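Local coordinates for VP35 (Myotis lucifugus, PDB 6DKU), which is an endogenous, bat-encoded homolog of the filoviral polymerase cofactor VP35, whose interferon inhibitory domain probably retains some immune-antagonist activity, at residues I34-R39 / E79-Q84. The protein carries 1 engineered substitution. Numbering follows the deposited sequence.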
ATOM      1  N   ILE A  34       0.676   1.585   2.930  1.00 65.29           N
ATOM      2  CA  ILE A  34       1.832   2.247   3.522  1.00 56.69           C
ATOM      3  C   ILE A  34       1.389   3.173   4.646  1.00 53.72           C
ATOM      4  O   ILE A  34       1.982   3.178   5.732  1.00 52.93           O
ATOM      5  CB  ILE A  34       2.624   3.000   2.437  1.00 49.57           C
ATOM      6  CG1 ILE A  34       3.234   2.009   1.444  1.00 46.65           C
ATOM      7  CG2 ILE A  34       3.723   3.841   3.060  1.00 44.96           C
ATOM      8  CD1 ILE A  34       3.971   2.669   0.307  1.00 52.03           C
ATOM      9  N   ALA A  35       0.327   3.953   4.417  1.00 50.06           N
ATOM     10  CA  ALA A  35      -0.141   4.855   5.467  1.00 46.08           C
ATOM     11  C   ALA A  35      -0.687   4.082   6.658  1.00 54.62           C
ATOM     12  O   ALA A  35      -0.426   4.443   7.810  1.00 65.62           O
ATOM     13  CB  ALA A  35      -1.203   5.804   4.924  1.00 46.17           C
ATOM     14  N   MET A  36      -1.447   3.018   6.400  1.00 57.32           N
ATOM     15  CA  MET A  36      -2.052   2.254   7.485  1.00 62.19           C
ATOM     16  C   MET A  36      -0.994   1.601   8.363  1.00 67.68           C
ATOM     17  O   MET A  36      -1.179   1.474   9.581  1.00 59.97           O
ATOM     18  CB  MET A  36      -2.982   1.177   6.922  1.00 64.14           C
ATOM     19  CG  MET A  36      -4.311   1.670   6.386  1.00 66.42           C
ATOM     20  SD  MET A  36      -5.026   0.458   5.257  1.00 75.40           S
ATOM     21  CE  MET A  36      -5.356  -0.912   6.353  1.00 79.76           C
ATOM     22  N   VAL A  37       0.123   1.174   7.762  1.00 67.77           N
ATOM     23  CA  VAL A  37       1.063   0.294   8.458  1.00 62.87           C
ATOM     24  C   VAL A  37       2.139   1.062   9.231  1.00 56.14           C
ATOM     25  O   VAL A  37       2.850   0.463  10.058  1.00 57.83           O
ATOM     26  CB  VAL A  37       1.683  -0.684   7.437  1.00 50.29           C
ATOM     27  CG1 VAL A  37       2.876  -0.054   6.736  1.00 52.23           C
ATOM     28  CG2 VAL A  37       2.012  -2.023   8.081  1.00 66.29           C
ATOM     29  N   SER A  38       2.263   2.370   9.006  1.00 56.43           N
ATOM     30  CA  SER A  38       3.195   3.213   9.744  1.00 66.87           C
ATOM     31  C   SER A  38       2.782   3.354  11.211  1.00 62.50           C
ATOM     32  O   SER A  38       1.602   3.277  11.562  1.00 76.97           O
ATOM     33  CB  SER A  38       3.279   4.598   9.096  1.00 70.39           C
ATOM     34  OG  SER A  38       1.994   5.104   8.783  1.00 82.78           O
ATOM     35  N   ARG A  39       3.775   3.592  12.068  1.00 53.26           N
ATOM     36  CA  ARG A  39       3.563   3.621  13.509  1.00 61.09           C
ATOM     37  C   ARG A  39       3.349   5.026  14.060  1.00 66.67           C
ATOM     38  O   ARG A  39       2.773   5.166  15.148  1.00 66.88           O
ATOM     39  CB  ARG A  39       4.755   2.956  14.226  1.00 71.57           C
ATOM     40  CG  ARG A  39       5.440   1.871  13.388  1.00 70.15           C
ATOM     41  CD  ARG A  39       6.544   1.096  14.120  1.00 78.52           C
ATOM     42  NE  ARG A  39       7.772   1.857  14.371  1.00 81.29           N
ATOM     43  CZ  ARG A  39       8.672   2.189  13.445  1.00 74.78           C
ATOM     44  NH1 ARG A  39       8.494   1.853  12.181  1.00 68.39           N
ATOM     45  NH2 ARG A  39       9.749   2.878  13.781  1.00 83.29           N
ATOM     46  N   GLU A  79       4.373  -6.427   7.658  1.00 66.25           N
ATOM     47  CA  GLU A  79       3.217  -7.239   7.318  1.00 53.31           C
ATOM     48  C   GLU A  79       2.207  -6.406   6.547  1.00 68.30           C
ATOM     49  O   GLU A  79       1.900  -5.273   6.930  1.00 77.76           O
ATOM     50  CB  GLU A  79       2.574  -7.787   8.587  1.00 59.70           C
ATOM     51  CG  GLU A  79       3.138  -9.111   9.062  1.00 73.10           C
ATOM     52  CD  GLU A  79       2.858 -10.246   8.099  1.00 87.60           C
ATOM     53  OE1 GLU A  79       3.588 -11.252   8.166  1.00 92.92           O
ATOM     54  OE2 GLU A  79       1.918 -10.136   7.275  1.00 92.52           O
ATOM     55  N   ALA A  80       1.698  -6.964   5.456  1.00 62.40           N
ATOM     56  CA  ALA A  80       0.647  -6.294   4.711  1.00 53.44           C
ATOM     57  C   ALA A  80      -0.565  -6.087   5.611  1.00 48.58           C
ATOM     58  O   ALA A  80      -0.905  -6.970   6.407  1.00 72.73           O
ATOM     59  CB  ALA A  80       0.253  -7.112   3.482  1.00 62.19           C
ATOM     60  N   PRO A  81      -1.239  -4.945   5.516  1.00 53.34           N
ATOM     61  CA  PRO A  81      -2.400  -4.704   6.377  1.00 54.42           C
ATOM     62  C   PRO A  81      -3.598  -5.556   5.978  1.00 65.96           C
ATOM     63  O   PRO A  81      -3.756  -5.959   4.824  1.00 62.21           O
ATOM     64  CB  PRO A  81      -2.691  -3.217   6.163  1.00 55.29           C
ATOM     65  CG  PRO A  81      -2.205  -2.940   4.786  1.00 52.23           C
ATOM     66  CD  PRO A  81      -0.980  -3.812   4.610  1.00 57.05           C
ATOM     67  N   THR A  82      -4.456  -5.818   6.955  1.00 71.98           N
ATOM     68  CA  THR A  82      -5.678  -6.577   6.739  1.00 73.50           C
ATOM     69  C   THR A  82      -6.864  -5.632   6.634  1.00 67.56           C
ATOM     70  O   THR A  82      -6.990  -4.689   7.416  1.00 78.15           O
ATOM     71  CB  THR A  82      -5.888  -7.568   7.881  1.00 75.85           C
ATOM     72  OG1 THR A  82      -4.620  -8.140   8.222  1.00 88.80           O
ATOM     73  CG2 THR A  82      -6.887  -8.661   7.509  1.00 73.26           C
ATOM     74  N   THR A  83      -7.710  -5.873   5.637  1.00 67.74           N
ATOM     75  CA  THR A  83      -9.002  -5.222   5.482  1.00 70.16           C
ATOM     76  C   THR A  83     -10.091  -6.277   5.623  1.00 79.34           C
ATOM     77  O   THR A  83      -9.939  -7.408   5.143  1.00 79.63           O
ATOM     78  CB  THR A  83      -9.147  -4.541   4.112  1.00 65.30           C
ATOM     79  OG1 THR A  83      -7.995  -3.738   3.825  1.00 74.37           O
ATOM     80  CG2 THR A  83     -10.389  -3.665   4.097  1.00 66.53           C
ATOM     81  N   GLN A  84     -11.189  -5.915   6.271  1.00 76.27           N
ATOM     82  CA  GLN A  84     -12.306  -6.828   6.456  1.00 85.27           C
ATOM     83  C   GLN A  84     -13.444  -6.414   5.535  1.00 86.14           C
ATOM     84  O   GLN A  84     -13.742  -5.223   5.413  1.00 76.58           O
ATOM     85  CB  GLN A  84     -12.759  -6.846   7.918  1.00 87.93           C
ATOM     86  CG  GLN A  84     -11.816  -7.638   8.813  1.00 91.70           C
ATOM     87  CD  GLN A  84     -12.503  -8.246  10.018  1.00106.58           C
ATOM     88  OE1 GLN A  84     -13.637  -7.896  10.344  1.00113.67           O
ATOM     89  NE2 GLN A  84     -11.823  -9.176  10.680  1.00107.71           N
TER
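The backbones of helix 26-37, near its end, and of the extended lead-in to strand 82-84 come nearest at V37 and P81, with the two CA atoms 6.4 Å apart. M36 reaches across: its unbranched chain extends from the helix, bends at chi3 (66°), and sets the methyl CE 3.5 Å from CB of P81. The two side chains cross at roughly a right angle. Flexible methionine can fit itself to the rigid ring, while proline suits an extended segment and offers an apolar surface. Beside them, the methyl CG2 of V37 lies in van der Waals contact with the carbonyl O of E79, at 3.4 Å, and the compact branched side chain also packs on C78 and L109. In the interferon inhibitory domain, as in filoviral VP35, a helical bundle adjoins a small mixed sheet; here the end of the helix meets the lead-in to the edge strand 82-84, which pairs in parallel with strand 113-119. The contact is small, burying 196 Å², and lies at the surface. Just beyond, S38 turns its hydroxyl back, chi1 45°, and OG donates a hydrogen bond to O of A35 (2.7 Å), approaching from above the carbonyl plane.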